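Local coordinates for polyketide synthase PksJ (Bacillus subtilis subsp. subtilis, PDB 4J1Q), which carries a ketoreductase domain that stereoselectively reduces alpha- and beta-keto groups with NADPH during bacillaene assembly, at residues A[109-114]-A[158-163]; A[216-221]-A[417-422]; A[295-300]-A[304-309]; A[364-369]-A[426-431]. One frame throughout, in Å; residues are numbered along the deposited sequence.

Contact 1 of 4, residues A[109-114]-A[158-163]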
loop_
_atom_site.group_PDB
_atom_site.type_symbol
_atom_site.label_atom_id
_atom_site.label_comp_id
_atom_site.label_asym_id
_atom_site.label_seq_id
_atom_site.Cartn_x
_atom_site.Cartn_y
_atom_site.Cartn_z
ATOM N N ILE A 109 -4.621 -23.903 -1.702
ATOM C CA ILE A 109 -4.089 -23.103 -0.626
ATOM C C ILE A 109 -2.672 -22.647 -0.979
ATOM O O ILE A 109 -1.834 -23.460 -1.397
ATOM C CB ILE A 109 -4.076 -23.879 0.711
ATOM C CG1 ILE A 109 -3.658 -22.936 1.840
ATOM C CG2 ILE A 109 -3.112 -25.058 0.633
ATOM C CD1 ILE A 109 -4.050 -23.391 3.236
ATOM N N ILE A 110 -2.464 -21.327 -0.958
ATOM C CA ILE A 110 -1.120 -20.768 -0.986
ATOM C C ILE A 110 -0.817 -20.088 0.330
ATOM O O ILE A 110 -1.622 -19.300 0.822
ATOM C CB ILE A 110 -0.939 -19.731 -2.104
ATOM C CG1 ILE A 110 -1.732 -20.138 -3.335
ATOM C CG2 ILE A 110 0.537 -19.553 -2.433
ATOM C CD1 ILE A 110 -1.583 -19.161 -4.477
ATOM N N GLN A 111 0.366 -20.365 0.865
ATOM C CA GLN A 111 0.845 -19.701 2.055
ATOM C C GLN A 111 2.186 -19.062 1.757
ATOM O O GLN A 111 3.128 -19.737 1.291
ATOM C CB GLN A 111 1.014 -20.695 3.194
ATOM C CG GLN A 111 -0.200 -21.579 3.415
ATOM C CD GLN A 111 -0.013 -22.521 4.590
ATOM O OE1 GLN A 111 0.881 -23.365 4.573
ATOM N NE2 GLN A 111 -0.827 -22.352 5.630
ATOM N N ALA A 112 2.271 -17.764 2.027
ATOM C CA ALA A 112 3.510 -17.038 1.825
ATOM C C ALA A 112 4.199 -16.904 3.148
ATOM O O ALA A 112 3.577 -16.548 4.161
ATOM C CB ALA A 112 3.251 -15.671 1.224
ATOM N N ILE A 113 5.480 -17.253 3.157
ATOM C CA ILE A 113 6.254 -17.143 4.372
ATOM C C ILE A 113 7.177 -15.958 4.261
ATOM O O ILE A 113 7.993 -15.877 3.351
ATOM C CB ILE A 113 7.038 -18.427 4.669
ATOM C CG1 ILE A 113 6.184 -19.652 4.338
ATOM C CG2 ILE A 113 7.438 -18.465 6.122
ATOM C CD1 ILE A 113 4.916 -19.817 5.152
ATOM N N VAL A 114 6.896 -14.963 5.081
ATOM C CA VAL A 114 7.673 -13.739 5.095
ATOM C C VAL A 114 8.351 -13.691 6.459
ATOM O O VAL A 114 7.674 -13.786 7.499
ATOM C CB VAL A 114 6.765 -12.496 4.894
ATOM C CG1 VAL A 114 7.587 -11.216 4.681
ATOM C CG2 VAL A 114 5.800 -12.740 3.744
ATOM N N LEU A 158 3.435 -27.994 11.605
ATOM C CA LEU A 158 2.122 -28.134 12.251
ATOM C C LEU A 158 1.323 -26.823 12.206
ATOM O O LEU A 158 0.114 -26.816 11.964
ATOM C CB LEU A 158 2.268 -28.632 13.697
ATOM C CG LEU A 158 2.862 -30.038 13.881
ATOM C CD1 LEU A 158 3.077 -30.377 15.348
ATOM C CD2 LEU A 158 1.994 -31.099 13.223
ATOM N N LYS A 159 2.011 -25.708 12.414
ATOM C CA LYS A 159 1.348 -24.410 12.348
ATOM C C LYS A 159 0.775 -24.171 10.959
ATOM O O LYS A 159 -0.396 -23.822 10.806
ATOM C CB LYS A 159 2.321 -23.293 12.711
ATOM C CG LYS A 159 2.500 -23.106 14.203
ATOM C CD LYS A 159 3.956 -22.894 14.562
ATOM C CE LYS A 159 4.162 -23.058 16.064
ATOM N NZ LYS A 159 3.497 -21.975 16.837
ATOM N N LEU A 160 1.612 -24.343 9.946
ATOM C CA LEU A 160 1.176 -24.126 8.575
ATOM C C LEU A 160 -0.010 -25.030 8.305
ATOM O O LEU A 160 -1.053 -24.571 7.810
ATOM C CB LEU A 160 2.300 -24.440 7.590
ATOM C CG LEU A 160 3.554 -23.573 7.714
ATOM C CD1 LEU A 160 4.544 -23.931 6.623
ATOM C CD2 LEU A 160 3.190 -22.106 7.625
ATOM N N LYS A 161 0.145 -26.306 8.687
ATOM C CA LYS A 161 -0.944 -27.258 8.654
ATOM C C LYS A 161 -2.132 -26.782 9.484
ATOM O O LYS A 161 -3.277 -26.820 9.026
ATOM C CB LYS A 161 -0.480 -28.647 9.128
ATOM C CG LYS A 161 0.558 -29.297 8.233
ATOM C CD LYS A 161 1.010 -30.654 8.759
ATOM C CE LYS A 161 2.054 -31.267 7.832
ATOM N NZ LYS A 161 2.500 -32.623 8.244
ATOM N N ASP A 162 -1.865 -26.315 10.694
ATOM C CA ASP A 162 -2.934 -25.769 11.532
ATOM C C ASP A 162 -3.545 -24.457 10.953
ATOM O O ASP A 162 -4.765 -24.239 11.000
ATOM C CB ASP A 162 -2.444 -25.568 12.971
ATOM C CG ASP A 162 -2.589 -26.835 13.831
ATOM O OD1 ASP A 162 -2.481 -27.955 13.280
ATOM O OD2 ASP A 162 -2.839 -26.714 15.059
ATOM N N ASP A 163 -2.709 -23.614 10.359
ATOM C CA ASP A 163 -3.218 -22.382 9.724
ATOM C C ASP A 163 -4.060 -22.731 8.503
ATOM O O ASP A 163 -5.162 -22.182 8.323
ATOM C CB ASP A 163 -2.068 -21.445 9.351
ATOM C CG ASP A 163 -1.399 -20.830 10.589
ATOM O OD1 ASP A 163 -2.126 -20.442 11.526
ATOM O OD2 ASP A 163 -0.155 -20.694 10.613
#
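Gln-111 reaches out from strand 108-115 and lays its amide across Leu-160 of helix 156-164. The two side chains cross obliquely. OE1 of Gln-111 rests 3.5 Å from CB of Leu-160. NE2 of Gln-111 donates to the backbone O of Leu-160 at 3.1 Å, with an N-H...O angle of 159°. The acceptor lies close to the amide plane of Gln-111, whereas the donor is tilted from the carbonyl plane of Leu-160. Beyond CG the glutamine chain is extended (chi2 -178°), which carries the amide as far as the helix backbone. His-47 bonds OE1 and Gln-143 bonds NE2, so both ends of this buried amide are held and its rotation is fixed. Gln-143 also bonds the backbone O of Asp-163. The carboxylate of Asp-163 turns to Tyr-174 and Arg-179, and only its CB nears Gln-111, 4.0 Å from NE2. Apolar packing completes the contact. Ile-113 and Leu-160 meet tip to tip, CD1 of Ile-113 lying 3.8 Å from CD2 of Leu-160. The axes of the two segments approach to 10.5 Å, with 135° between their N-to-C directions. A helix layered on parallel strands in this way is typical of a Rossmann-like alpha/beta fold. Here it probably belongs to the structural subdomain that ketoreductases of modular synthases carry beside the NADPH-binding half.

Contact 2 of 4, residues A[216-221]-A[417-422]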
loop_
_atom_site.group_PDB
_atom_site.type_symbol
_atom_site.label_atom_id
_atom_site.label_comp_id
_atom_site.label_asym_id
_atom_site.label_seq_id
_atom_site.Cartn_x
_atom_site.Cartn_y
_atom_site.Cartn_z
ATOM N N LEU A 216 -3.910 17.958 -6.935
ATOM C CA LEU A 216 -4.318 19.337 -7.122
ATOM C C LEU A 216 -5.174 19.759 -5.947
ATOM O O LEU A 216 -5.045 20.878 -5.462
ATOM C CB LEU A 216 -5.074 19.535 -8.433
ATOM C CG LEU A 216 -4.222 19.546 -9.702
ATOM C CD1 LEU A 216 -5.086 19.615 -10.958
ATOM C CD2 LEU A 216 -3.193 20.664 -9.679
ATOM N N LEU A 217 -6.041 18.860 -5.497
ATOM C CA LEU A 217 -6.917 19.145 -4.372
ATOM C C LEU A 217 -6.097 19.489 -3.148
ATOM O O LEU A 217 -6.349 20.495 -2.484
ATOM C CB LEU A 217 -7.828 17.957 -4.066
ATOM C CG LEU A 217 -8.999 17.737 -5.029
ATOM C CD1 LEU A 217 -9.887 16.584 -4.558
ATOM C CD2 LEU A 217 -9.811 19.017 -5.236
ATOM N N PHE A 218 -5.101 18.663 -2.860
ATOM C CA PHE A 218 -4.223 18.906 -1.725
ATOM C C PHE A 218 -3.325 20.120 -1.960
ATOM O O PHE A 218 -3.003 20.842 -1.024
ATOM C CB PHE A 218 -3.411 17.661 -1.389
ATOM C CG PHE A 218 -4.141 16.685 -0.498
ATOM C CD1 PHE A 218 -5.114 15.842 -1.007
ATOM C CD2 PHE A 218 -3.909 16.682 0.876
ATOM C CE1 PHE A 218 -5.812 14.991 -0.174
ATOM C CE2 PHE A 218 -4.607 15.853 1.728
ATOM C CZ PHE A 218 -5.583 15.022 1.210
ATOM N N ALA A 219 -3.069 20.433 -3.224
ATOM C CA ALA A 219 -2.381 21.685 -3.589
ATOM C C ALA A 219 -3.160 22.925 -3.159
ATOM O O ALA A 219 -2.618 23.813 -2.499
ATOM C CB ALA A 219 -2.112 21.731 -5.084
ATOM N N LYS A 220 -4.426 22.989 -3.564
ATOM C CA LYS A 220 -5.319 24.059 -3.145
ATOM C C LYS A 220 -5.392 24.159 -1.626
ATOM O O LYS A 220 -5.276 25.246 -1.058
ATOM C CB LYS A 220 -6.719 23.864 -3.754
ATOM C CG LYS A 220 -7.729 24.950 -3.397
ATOM C CD LYS A 220 -8.496 25.488 -4.606
ATOM C CE LYS A 220 -9.005 26.919 -4.371
ATOM N NZ LYS A 220 -9.516 27.628 -5.589
ATOM N N GLU A 221 -5.628 23.026 -0.978
ATOM C CA GLU A 221 -5.721 22.990 0.477
ATOM C C GLU A 221 -4.491 23.628 1.108
ATOM O O GLU A 221 -4.599 24.513 1.941
ATOM C CB GLU A 221 -5.881 21.549 0.970
ATOM C CG GLU A 221 -6.069 21.426 2.479
ATOM C CD GLU A 221 -7.263 22.221 3.000
ATOM O OE1 GLU A 221 -7.933 22.874 2.167
ATOM O OE2 GLU A 221 -7.545 22.178 4.232
ATOM N N LYS A 417 -10.662 16.203 6.300
ATOM C CA LYS A 417 -10.824 16.006 7.724
ATOM C C LYS A 417 -10.145 14.722 8.176
ATOM O O LYS A 417 -9.352 14.725 9.114
ATOM C CB LYS A 417 -12.302 16.028 8.124
ATOM C CG LYS A 417 -12.961 17.388 7.924
ATOM C CD LYS A 417 -14.427 17.389 8.342
ATOM C CE LYS A 417 -15.161 18.609 7.777
ATOM N NZ LYS A 417 -16.484 18.831 8.431
ATOM N N ALA A 418 -10.390 13.640 7.444
ATOM C CA ALA A 418 -9.753 12.358 7.735
ATOM C C ALA A 418 -8.233 12.460 7.597
ATOM O O ALA A 418 -7.481 11.941 8.407
ATOM C CB ALA A 418 -10.290 11.299 6.801
ATOM N N PHE A 419 -7.796 13.216 6.611
ATOM C CA PHE A 419 -6.383 13.447 6.425
ATOM C C PHE A 419 -5.754 14.086 7.649
ATOM O O PHE A 419 -4.722 13.621 8.112
ATOM C CB PHE A 419 -6.150 14.300 5.196
ATOM C CG PHE A 419 -4.718 14.723 5.015
ATOM C CD1 PHE A 419 -3.784 13.873 4.430
ATOM C CD2 PHE A 419 -4.326 16.035 5.331
ATOM C CE1 PHE A 419 -2.478 14.291 4.222
ATOM C CE2 PHE A 419 -3.032 16.469 5.104
ATOM C CZ PHE A 419 -2.114 15.618 4.500
ATOM N N TYR A 420 -6.380 15.147 8.168
ATOM C CA TYR A 420 -5.884 15.822 9.365
ATOM C C TYR A 420 -5.990 14.940 10.616
ATOM O O TYR A 420 -5.040 14.826 11.394
ATOM C CB TYR A 420 -6.597 17.177 9.581
ATOM C CG TYR A 420 -6.138 18.251 8.610
ATOM C CD1 TYR A 420 -4.790 18.559 8.492
ATOM C CD2 TYR A 420 -7.030 18.881 7.747
ATOM C CE1 TYR A 420 -4.331 19.466 7.552
ATOM C CE2 TYR A 420 -6.589 19.808 6.806
ATOM C CZ TYR A 420 -5.235 20.102 6.721
ATOM O OH TYR A 420 -4.772 21.052 5.826
ATOM N N GLN A 421 -7.124 14.267 10.772
ATOM C CA GLN A 421 -7.290 13.338 11.879
ATOM C C GLN A 421 -6.246 12.214 11.846
ATOM O O GLN A 421 -5.839 11.710 12.897
ATOM C CB GLN A 421 -8.676 12.713 11.834
ATOM C CG GLN A 421 -9.813 13.640 12.195
ATOM C CD GLN A 421 -11.147 12.927 12.157
ATOM O OE1 GLN A 421 -11.219 11.712 12.345
ATOM N NE2 GLN A 421 -12.209 13.676 11.893
ATOM N N GLY A 422 -5.850 11.797 10.643
ATOM C CA GLY A 422 -4.905 10.692 10.501
ATOM C C GLY A 422 -3.525 11.095 10.964
ATOM O O GLY A 422 -2.803 10.304 11.536
#
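This is a buried helix-to-helix contact on the NADPH-binding half of the fold. Helix 213-226 follows what is probably the glycine-rich turn of a Rossmann-type NADPH site, and helix 412-425 packs beside it. A T-shaped aromatic pair makes most of the contact. Phe-218 turns its edge to the face of Phe-419, with centroids 4.7 Å apart and planes at 73°. CE2 of Phe-218 sits over the centre of the Phe-419 ring and comes within 3.4 Å of its CD1. Phe-419 has CG anti to the backbone N (chi1 173°), which presents its ring face to the other helix. Phe-218 also meets Phe-336 edge-to-face, and its side chain lies about 8 Å from the bound NADPH. Beside this pair, Tyr-420, next to Phe-419, gives through OH a weak hydrogen bond of 3.4 Å to OE2 of Glu-221, one turn on from Phe-218. That oxygen lies at the edge of the tyrosine ring, in its plane. The helices are thus joined mainly by ring packing. The polar pair is weak, and each of its groups has another partner, Arg-225 for Glu-221 OE2 and Trp-199 NE1 for Tyr-420 OH. The nearby arginine would be expected to keep the buried Glu-221 ionised.

Contact 3 of 4, residues A[295-300]-A[304-309]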
loop_
_atom_site.group_PDB
_atom_site.type_symbol
_atom_site.label_atom_id
_atom_site.label_comp_id
_atom_site.label_asym_id
_atom_site.label_seq_id
_atom_site.Cartn_x
_atom_site.Cartn_y
_atom_site.Cartn_z
ATOM N N LYS A 295 -4.825 0.048 -13.430
ATOM C CA LYS A 295 -5.278 -0.407 -14.729
ATOM C C LYS A 295 -6.077 -1.682 -14.593
ATOM O O LYS A 295 -5.515 -2.765 -14.451
ATOM C CB LYS A 295 -4.084 -0.617 -15.656
ATOM C CG LYS A 295 -3.320 0.677 -15.916
ATOM C CD LYS A 295 -2.145 0.497 -16.849
ATOM C CE LYS A 295 -1.436 1.841 -17.033
ATOM N NZ LYS A 295 -2.355 2.929 -17.503
ATOM N N ASP A 296 -7.389 -1.573 -14.607
ATOM C CA ASP A 296 -8.209 -2.724 -14.267
ATOM C C ASP A 296 -8.192 -3.843 -15.297
ATOM O O ASP A 296 -8.410 -3.618 -16.484
ATOM C CB ASP A 296 -9.615 -2.286 -13.962
ATOM C CG ASP A 296 -9.657 -1.343 -12.788
ATOM O OD1 ASP A 296 -8.629 -1.266 -12.079
ATOM O OD2 ASP A 296 -10.670 -0.634 -12.606
ATOM N N ARG A 297 -7.754 -5.011 -14.848
ATOM C CA ARG A 297 -7.893 -6.243 -15.593
ATOM C C ARG A 297 -7.766 -7.432 -14.659
ATOM O O ARG A 297 -6.983 -7.384 -13.725
ATOM C CB ARG A 297 -6.823 -6.340 -16.660
ATOM C CG ARG A 297 -7.375 -6.047 -18.038
ATOM C CD ARG A 297 -6.446 -6.605 -19.084
ATOM N NE ARG A 297 -5.531 -5.592 -19.603
ATOM C CZ ARG A 297 -4.751 -5.789 -20.661
ATOM N NH1 ARG A 297 -3.925 -4.832 -21.070
ATOM N NH2 ARG A 297 -4.797 -6.951 -21.316
ATOM N N PHE A 298 -8.467 -8.522 -14.975
ATOM C CA PHE A 298 -8.420 -9.716 -14.148
ATOM C C PHE A 298 -7.080 -10.388 -14.335
ATOM O O PHE A 298 -6.526 -10.377 -15.435
ATOM C CB PHE A 298 -9.524 -10.687 -14.556
ATOM C CG PHE A 298 -10.769 -10.563 -13.733
ATOM C CD1 PHE A 298 -11.432 -9.352 -13.631
ATOM C CD2 PHE A 298 -11.306 -11.672 -13.107
ATOM C CE1 PHE A 298 -12.589 -9.237 -12.892
ATOM C CE2 PHE A 298 -12.457 -11.566 -12.360
ATOM C CZ PHE A 298 -13.130 -10.353 -12.302
ATOM N N ILE A 299 -6.601 -11.046 -13.288
ATOM C CA ILE A 299 -5.313 -11.676 -13.352
ATOM C C ILE A 299 -5.160 -12.541 -14.592
ATOM O O ILE A 299 -4.092 -12.554 -15.211
ATOM C CB ILE A 299 -5.031 -12.499 -12.097
ATOM C CG1 ILE A 299 -4.652 -11.543 -10.959
ATOM C CG2 ILE A 299 -3.902 -13.491 -12.355
ATOM C CD1 ILE A 299 -5.159 -12.032 -9.618
ATOM N N ILE A 300 -6.236 -13.197 -15.009
ATOM C CA ILE A 300 -6.147 -14.110 -16.149
ATOM C C ILE A 300 -5.738 -13.424 -17.467
ATOM O O ILE A 300 -5.016 -13.994 -18.281
ATOM C CB ILE A 300 -7.448 -14.930 -16.338
ATOM C CG1 ILE A 300 -7.159 -16.179 -17.154
ATOM C CG2 ILE A 300 -8.527 -14.080 -17.000
ATOM C CD1 ILE A 300 -8.330 -17.138 -17.280
ATOM N N ASN A 304 2.328 -9.050 -17.966
ATOM C CA ASN A 304 3.492 -8.625 -17.176
ATOM C C ASN A 304 3.831 -7.135 -17.284
ATOM O O ASN A 304 4.231 -6.510 -16.292
ATOM C CB ASN A 304 4.723 -9.438 -17.542
ATOM C CG ASN A 304 4.582 -10.894 -17.168
ATOM O OD1 ASN A 304 3.663 -11.265 -16.440
ATOM N ND2 ASN A 304 5.488 -11.733 -17.666
ATOM N N GLU A 305 3.762 -6.589 -18.493
ATOM C CA GLU A 305 4.130 -5.185 -18.697
ATOM C C GLU A 305 3.215 -4.250 -17.926
ATOM O O GLU A 305 3.671 -3.276 -17.290
ATOM C CB GLU A 305 4.119 -4.810 -20.186
ATOM C CG GLU A 305 5.154 -5.534 -21.021
ATOM C CD GLU A 305 4.734 -6.947 -21.362
ATOM O OE1 GLU A 305 5.528 -7.883 -21.099
ATOM O OE2 GLU A 305 3.612 -7.116 -21.890
ATOM N N GLU A 306 1.917 -4.516 -18.003
ATOM C CA GLU A 306 0.948 -3.684 -17.309
ATOM C C GLU A 306 1.145 -3.829 -15.805
ATOM O O GLU A 306 1.176 -2.820 -15.063
ATOM C CB GLU A 306 -0.472 -4.094 -17.685
ATOM C CG GLU A 306 -1.494 -3.068 -17.249
ATOM C CD GLU A 306 -2.910 -3.501 -17.527
ATOM O OE1 GLU A 306 -3.610 -2.781 -18.268
ATOM O OE2 GLU A 306 -3.349 -4.508 -16.930
ATOM N N PHE A 307 1.247 -5.084 -15.369
ATOM C CA PHE A 307 1.554 -5.420 -13.985
ATOM C C PHE A 307 2.740 -4.621 -13.421
ATOM O O PHE A 307 2.594 -3.889 -12.464
ATOM C CB PHE A 307 1.808 -6.932 -13.869
ATOM C CG PHE A 307 1.777 -7.446 -12.460
ATOM C CD1 PHE A 307 0.581 -7.861 -11.886
ATOM C CD2 PHE A 307 2.930 -7.457 -11.677
ATOM C CE1 PHE A 307 0.533 -8.303 -10.568
ATOM C CE2 PHE A 307 2.889 -7.903 -10.357
ATOM C CZ PHE A 307 1.686 -8.328 -9.801
ATOM N N GLN A 308 3.905 -4.721 -14.044
ATOM C CA GLN A 308 5.085 -3.962 -13.592
ATOM C C GLN A 308 4.825 -2.483 -13.611
ATOM O O GLN A 308 5.365 -1.733 -12.790
ATOM C CB GLN A 308 6.331 -4.261 -14.450
ATOM C CG GLN A 308 6.973 -5.624 -14.144
ATOM C CD GLN A 308 7.344 -5.759 -12.679
ATOM O OE1 GLN A 308 7.140 -6.804 -12.079
ATOM N NE2 GLN A 308 7.891 -4.685 -12.093
ATOM N N GLU A 309 4.094 -2.034 -14.619
ATOM C CA GLU A 309 3.881 -0.614 -14.835
ATOM C C GLU A 309 3.058 0.013 -13.717
ATOM O O GLU A 309 3.275 1.158 -13.340
ATOM C CB GLU A 309 3.190 -0.412 -16.165
ATOM C CG GLU A 309 2.890 1.022 -16.537
ATOM C CD GLU A 309 1.883 1.102 -17.683
ATOM O OE1 GLU A 309 2.088 0.467 -18.749
ATOM O OE2 GLU A 309 0.826 1.736 -17.491
#
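Arg-297 and Glu-306 form a salt bridge, with NH1 of Arg-297 3.5 Å from OE1 of Glu-306. The hydrogen bond within it is weak, at an N-H...O angle of 146°. The oxygen lies near the guanidinium plane, at its edge, but the carboxylate is turned almost perpendicular to that plane, by 87°. The second oxygen, OE2 of Glu-306, pairs with Lys-302, so this carboxylate is shared between two positive charges. A second salt bridge joins NZ of Lys-295 to OE2 of Glu-309 at 3.4 Å. It is less certain, because that oxygen is modelled too close to the lysine chain. Both pairs link the loop after strand 286-289 to the first turns of helix 304-324, a beta-to-alpha connection of the Rossmann-type ketoreductase fold. The side chain of Glu-309 lies about 7 Å from the bound NADPH. In Glu-306, CG stands opposite the backbone N (chi1 -167°) and the chain stays extended, which brings the carboxylate against the aliphatic part of Lys-295. OE1 of Glu-306 is 3.4 Å from CB of Lys-295, and CG of Glu-306 is 3.6 Å from CD of Lys-295. Further in, Phe-307 stacks on Phe-93 of helix 81-98.

Contact 4 of 4, residues A[364-369]-A[426-431]; sequences YRRSLA and DKPQVF
Arg-366 lays one face of its guanidinium on Pro-428, and the two side chains cross at about a right angle. CA of Pro-428 sits over the centre of that face, 3.6 Å above its plane. The contact joins helix 349-370 of the Rossmann-type fold to the turn that leads from helix 412-425 into strand 429-435. Asp-426 is the first residue past helix 412-425 to leave helical backbone angles, and its phi is positive. Its backbone O meets the edge of the guanidinium, near the plane, and accepts from NH1 of Arg-366. The modelled length is too short for its exact geometry to be trusted. The carboxylate takes a different approach. OD1 of Asp-426 is 3.2 Å from NH2 of Arg-366 but well out of the guanidinium plane, so this salt bridge rests on charge alone. Thr-378 O adds a weak bond to NH2. A bend at chi2 (-147°) leads the arginine chain over the proline ring, where CD of Arg-366 lies 3.7 Å from CG of Pro-428.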
loop_
_atom_site.group_PDB
_atom_site.type_symbol
_atom_site.label_atom_id
_atom_site.label_comp_id
_atom_site.label_asym_id
_atom_site.label_seq_id
_atom_site.Cartn_x
_atom_site.Cartn_y
_atom_site.Cartn_z
ATOM N N TYR A 364 8.103 0.291 8.177
ATOM C CA TYR A 364 9.529 0.123 7.974
ATOM C C TYR A 364 10.282 1.456 8.060
ATOM O O TYR A 364 11.371 1.522 8.627
ATOM C CB TYR A 364 9.785 -0.570 6.645
ATOM C CG TYR A 364 11.155 -0.335 6.082
ATOM C CD1 TYR A 364 12.268 -1.025 6.569
ATOM C CD2 TYR A 364 11.338 0.539 5.020
ATOM C CE1 TYR A 364 13.525 -0.821 6.031
ATOM C CE2 TYR A 364 12.588 0.758 4.482
ATOM C CZ TYR A 364 13.676 0.074 4.979
ATOM O OH TYR A 364 14.902 0.286 4.384
ATOM N N ARG A 365 9.677 2.523 7.550
ATOM C CA ARG A 365 10.281 3.840 7.673
ATOM C C ARG A 365 10.323 4.338 9.126
ATOM O O ARG A 365 11.330 4.903 9.562
ATOM C CB ARG A 365 9.621 4.868 6.754
ATOM C CG ARG A 365 10.608 5.880 6.192
ATOM C CD ARG A 365 9.938 6.886 5.272
ATOM N NE ARG A 365 9.569 8.102 5.977
ATOM C CZ ARG A 365 10.378 9.140 6.173
ATOM N NH1 ARG A 365 11.614 9.150 5.680
ATOM N NH2 ARG A 365 9.936 10.177 6.856
ATOM N N ARG A 366 9.260 4.087 9.885
ATOM C CA ARG A 366 9.215 4.526 11.289
ATOM C C ARG A 366 10.360 3.928 12.095
ATOM O O ARG A 366 10.976 4.604 12.907
ATOM C CB ARG A 366 7.878 4.173 11.949
ATOM C CG ARG A 366 6.682 4.795 11.265
ATOM C CD ARG A 366 5.593 5.133 12.260
ATOM N NE ARG A 366 4.753 6.224 11.752
ATOM C CZ ARG A 366 3.555 6.537 12.237
ATOM N NH1 ARG A 366 3.071 5.876 13.274
ATOM N NH2 ARG A 366 2.844 7.518 11.695
ATOM N N SER A 367 10.620 2.650 11.872
ATOM C CA SER A 367 11.689 1.937 12.552
ATOM C C SER A 367 13.013 2.610 12.229
ATOM O O SER A 367 13.856 2.815 13.104
ATOM C CB SER A 367 11.691 0.467 12.095
ATOM O OG SER A 367 12.842 -0.234 12.517
ATOM N N LEU A 368 13.169 2.992 10.970
ATOM C CA LEU A 368 14.366 3.671 10.528
ATOM C C LEU A 368 14.523 5.004 11.238
ATOM O O LEU A 368 15.627 5.385 11.618
ATOM C CB LEU A 368 14.320 3.883 9.021
ATOM C CG LEU A 368 14.884 2.727 8.197
ATOM C CD1 LEU A 368 14.623 2.962 6.715
ATOM C CD2 LEU A 368 16.378 2.581 8.485
ATOM N N ALA A 369 13.414 5.714 11.404
ATOM C CA ALA A 369 13.440 6.985 12.102
ATOM C C ALA A 369 13.889 6.792 13.559
ATOM O O ALA A 369 14.672 7.589 14.095
ATOM C CB ALA A 369 12.074 7.654 12.038
ATOM N N ASP A 426 -1.173 9.596 14.427
ATOM C CA ASP A 426 0.241 9.208 14.285
ATOM C C ASP A 426 0.493 7.718 14.145
ATOM O O ASP A 426 1.538 7.217 14.554
ATOM C CB ASP A 426 1.121 9.785 15.399
ATOM C CG ASP A 426 2.572 9.979 14.949
ATOM O OD1 ASP A 426 2.837 9.955 13.735
ATOM O OD2 ASP A 426 3.457 10.148 15.797
ATOM N N LYS A 427 -0.406 7.040 13.449
ATOM C CA LYS A 427 -0.241 5.627 13.157
ATOM C C LYS A 427 0.285 5.496 11.756
ATOM O O LYS A 427 0.053 6.365 10.919
ATOM C CB LYS A 427 -1.579 4.914 13.287
ATOM C CG LYS A 427 -2.099 4.877 14.708
ATOM C CD LYS A 427 -3.525 4.359 14.749
ATOM C CE LYS A 427 -4.077 4.295 16.169
ATOM N NZ LYS A 427 -3.378 3.286 17.002
ATOM N N PRO A 428 1.061 4.448 11.509
ATOM C CA PRO A 428 1.676 4.262 10.197
ATOM C C PRO A 428 0.619 4.029 9.112
ATOM O O PRO A 428 0.884 4.225 7.928
ATOM C CB PRO A 428 2.512 2.994 10.379
ATOM C CG PRO A 428 2.706 2.847 11.866
ATOM C CD PRO A 428 1.468 3.416 12.483
ATOM N N GLN A 429 -0.552 3.554 9.507
ATOM C CA GLN A 429 -1.549 3.148 8.541
ATOM C C GLN A 429 -2.939 3.483 9.026
ATOM O O GLN A 429 -3.367 3.030 10.096
ATOM C CB GLN A 429 -1.440 1.639 8.274
ATOM C CG GLN A 429 -1.810 1.222 6.869
ATOM C CD GLN A 429 -1.907 -0.288 6.744
ATOM O OE1 GLN A 429 -1.068 -1.018 7.278
ATOM N NE2 GLN A 429 -2.951 -0.764 6.084
ATOM N N VAL A 430 -3.677 4.185 8.183
ATOM C CA VAL A 430 -5.027 4.586 8.502
ATOM C C VAL A 430 -5.899 4.191 7.321
ATOM O O VAL A 430 -5.625 4.549 6.183
ATOM C CB VAL A 430 -5.098 6.123 8.693
ATOM C CG1 VAL A 430 -6.547 6.606 8.668
ATOM C CG2 VAL A 430 -4.434 6.529 10.007
ATOM N N PHE A 431 -6.938 3.439 7.591
ATOM C CA PHE A 431 -7.834 2.985 6.547
ATOM C C PHE A 431 -9.105 3.823 6.604
ATOM O O PHE A 431 -9.788 3.838 7.611
ATOM C CB PHE A 431 -8.151 1.510 6.759
ATOM C CG PHE A 431 -9.247 0.985 5.894
ATOM C CD1 PHE A 431 -9.006 -0.039 5.027
ATOM C CD2 PHE A 431 -10.539 1.451 6.011
ATOM C CE1 PHE A 431 -10.022 -0.580 4.264
ATOM C CE2 PHE A 431 -11.548 0.966 5.204
ATOM C CZ PHE A 431 -11.285 -0.059 4.326
#

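Overall arrangement
Contact 1 comes first along the chain. It closes a loop between strand 108-115 and helix 156-164 before any other contact opens. Its centre lies about 40 Å from that of contact 2, on the opposite side of the chain's centre. Contact 2 spans the longest loop, bringing helix 412-425 back to helix 213-226. Contact 3 is nested inside that loop and ties the segment after strand 286-289 to the start of helix 304-324. Contact 4 opens inside it too but closes beyond it, so contacts 2 and 4 cross. It ties helix 349-370 to the turn before strand 429-435. Contacts 2 and 4 also touch, Gly-422 CA lying 4.2 Å from Val-430 CG2.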